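PDB 4KH9: DUF4785 domain-containing protein from Legionella pneumophila subsp. pneumophila, which is of unknown function but binds calcium and is built of three domains, the second and third related to immunoglobulin-like E-set folds. Local coordinates for residues A[295-300]-A[329-334]. Numbering follows the deposited sequence.
Sequences YALQSV and LQFTFD
Ser299 OG, buried between the two sheets of an E-set β-sandwich, hydrogen-bonds to the backbone O of Tyr348 on strand 345-353 and lies close to both the Phe331 and Phe333 rings, 3.4 Å from Phe331 CE2 and 3.8 Å from Phe333 CZ. Strand 293-302 belongs to one sheet, between strands 312-322 and 345-353, and strand 325-333 lies at an edge of the sheet that faces it. Their short segments run in roughly the same direction, crossing at -34° with axes 8.5 Å apart, a spacing bridged mainly by side chains. The Phe331 ring spans Leu297 and Ser299, both of which approach it obliquely. At the CD1 side the tip of Leu297 arrives, its CD2 3.6 Å from CD1, the two side chains crossing at about a right angle. Around CE2 and CZ the ring meets Ser299, whose CB is 3.4 Å from CE2. Phe331 CG lies between its backbone N and carbonyl carbon (chi1 64°), and the ring reaches the opposite strand from there. Val285 and Phe283 on the adjoining strand 281-289 also pack against Phe331. Leu297 and Leu329 slide past each other in opposite directions, bringing Leu297 CD2 near Leu329 CB while Leu329 CD2 reaches back to Leu297 CB. At the far end Phe333 reaches the backbone of Ser299 and Val300 with CE1 and CZ, and also touches Leu346; Ser299 O lies at the ring edge, near its plane, 3.8 Å from Phe333 CE1.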
loop_
_atom_site.group_PDB
_atom_site.type_symbol
_atom_site.label_atom_id
_atom_site.label_comp_id
_atom_site.label_asym_id
_atom_site.label_seq_id
_atom_site.Cartn_x
_atom_site.Cartn_y
_atom_site.Cartn_z
ATOM N N TYR A 295 -4.370 -8.688 22.973
ATOM C CA TYR A 295 -5.515 -8.223 22.201
ATOM C C TYR A 295 -6.216 -7.074 22.897
ATOM O O TYR A 295 -6.254 -7.015 24.142
ATOM C CB TYR A 295 -6.521 -9.369 22.000
ATOM C CG TYR A 295 -5.982 -10.528 21.198
ATOM C CD1 TYR A 295 -6.100 -10.557 19.812
ATOM C CD2 TYR A 295 -5.396 -11.621 21.824
ATOM C CE1 TYR A 295 -5.600 -11.626 19.064
ATOM C CE2 TYR A 295 -4.917 -12.709 21.088
ATOM C CZ TYR A 295 -5.038 -12.714 19.706
ATOM O OH TYR A 295 -4.525 -13.753 18.963
ATOM N N ALA A 296 -6.809 -6.177 22.100
ATOM C CA ALA A 296 -7.579 -5.079 22.664
ATOM C C ALA A 296 -8.950 -5.079 22.088
ATOM O O ALA A 296 -9.121 -5.117 20.872
ATOM C CB ALA A 296 -6.904 -3.740 22.418
ATOM N N LEU A 297 -9.935 -5.067 22.958
ATOM C CA LEU A 297 -11.325 -4.950 22.569
ATOM C C LEU A 297 -11.730 -3.507 22.727
ATOM O O LEU A 297 -11.699 -2.992 23.842
ATOM C CB LEU A 297 -12.189 -5.873 23.418
ATOM C CG LEU A 297 -13.699 -5.744 23.242
ATOM C CD1 LEU A 297 -14.131 -6.069 21.799
ATOM C CD2 LEU A 297 -14.408 -6.606 24.234
ATOM N N GLN A 298 -12.105 -2.849 21.622
ATOM C CA GLN A 298 -12.503 -1.444 21.629
ATOM C C GLN A 298 -13.955 -1.299 21.231
ATOM O O GLN A 298 -14.383 -1.951 20.284
ATOM C CB GLN A 298 -11.621 -0.653 20.668
ATOM C CG GLN A 298 -11.515 0.811 21.025
ATOM C CD GLN A 298 -10.743 1.569 19.979
ATOM O OE1 GLN A 298 -11.322 2.308 19.171
ATOM N NE2 GLN A 298 -9.424 1.419 19.992
ATOM N N SER A 299 -14.699 -0.432 21.945
ATOM C CA SER A 299 -16.118 -0.150 21.706
ATOM C C SER A 299 -16.425 1.320 21.936
ATOM O O SER A 299 -15.712 1.985 22.682
ATOM C CB SER A 299 -16.992 -1.000 22.613
ATOM O OG SER A 299 -18.350 -0.963 22.189
ATOM N N VAL A 300 -17.476 1.825 21.296
ATOM C CA VAL A 300 -17.894 3.229 21.437
ATOM C C VAL A 300 -19.382 3.285 21.819
ATOM O O VAL A 300 -20.204 2.604 21.206
ATOM C CB VAL A 300 -17.587 4.066 20.161
ATOM C CG1 VAL A 300 -18.338 3.553 18.951
ATOM C CG2 VAL A 300 -17.876 5.550 20.379
ATOM N N LEU A 329 -14.441 -11.150 27.677
ATOM C CA LEU A 329 -13.832 -9.840 27.899
ATOM C C LEU A 329 -14.897 -8.872 28.355
ATOM O O LEU A 329 -16.018 -8.917 27.864
ATOM C CB LEU A 329 -13.116 -9.317 26.649
ATOM C CG LEU A 329 -11.628 -9.612 26.541
ATOM C CD1 LEU A 329 -11.332 -11.128 26.530
ATOM C CD2 LEU A 329 -11.081 -9.004 25.285
ATOM N N GLN A 330 -14.549 -8.028 29.304
ATOM C CA GLN A 330 -15.454 -7.078 29.903
ATOM C C GLN A 330 -15.029 -5.641 29.605
ATOM O O GLN A 330 -13.854 -5.334 29.664
ATOM C CB GLN A 330 -15.445 -7.332 31.422
ATOM C CG GLN A 330 -16.672 -6.842 32.137
ATOM C CD GLN A 330 -16.507 -6.958 33.626
ATOM O OE1 GLN A 330 -16.280 -5.961 34.314
ATOM N NE2 GLN A 330 -16.548 -8.182 34.149
ATOM N N PHE A 331 -15.979 -4.763 29.283
ATOM C CA PHE A 331 -15.688 -3.349 29.055
ATOM C C PHE A 331 -16.825 -2.545 29.635
ATOM O O PHE A 331 -17.950 -3.041 29.702
ATOM C CB PHE A 331 -15.411 -3.004 27.576
ATOM C CG PHE A 331 -16.534 -3.202 26.595
ATOM C CD1 PHE A 331 -16.736 -4.436 25.982
ATOM C CD2 PHE A 331 -17.375 -2.146 26.254
ATOM C CE1 PHE A 331 -17.769 -4.614 25.057
ATOM C CE2 PHE A 331 -18.419 -2.330 25.346
ATOM C CZ PHE A 331 -18.594 -3.555 24.732
ATOM N N THR A 332 -16.514 -1.329 30.106
ATOM C CA THR A 332 -17.439 -0.457 30.819
ATOM C C THR A 332 -17.447 0.965 30.279
ATOM O O THR A 332 -16.417 1.462 29.836
ATOM C CB THR A 332 -17.005 -0.403 32.320
ATOM O OG1 THR A 332 -16.756 -1.709 32.819
ATOM C CG2 THR A 332 -18.020 0.296 33.222
ATOM N N PHE A 333 -18.595 1.635 30.402
ATOM C CA PHE A 333 -18.771 3.049 30.079
ATOM C C PHE A 333 -19.218 3.800 31.333
ATOM O O PHE A 333 -19.801 3.193 32.240
ATOM C CB PHE A 333 -19.766 3.267 28.926
ATOM C CG PHE A 333 -19.381 2.586 27.638
ATOM C CD1 PHE A 333 -18.376 3.104 26.828
ATOM C CD2 PHE A 333 -20.042 1.439 27.215
ATOM C CE1 PHE A 333 -18.051 2.490 25.617
ATOM C CE2 PHE A 333 -19.705 0.830 26.009
ATOM C CZ PHE A 333 -18.692 1.342 25.234
ATOM N N ASP A 334 -18.966 5.116 31.371
ATOM C CA ASP A 334 -19.333 5.937 32.519
ATOM C C ASP A 334 -20.831 6.277 32.555
ATOM O O ASP A 334 -21.462 5.983 33.577
ATOM C CB ASP A 334 -18.497 7.223 32.547
ATOM C CG ASP A 334 -17.071 6.966 32.988
ATOM O OD1 ASP A 334 -16.875 6.146 33.907
ATOM O OD2 ASP A 334 -16.161 7.626 32.457
#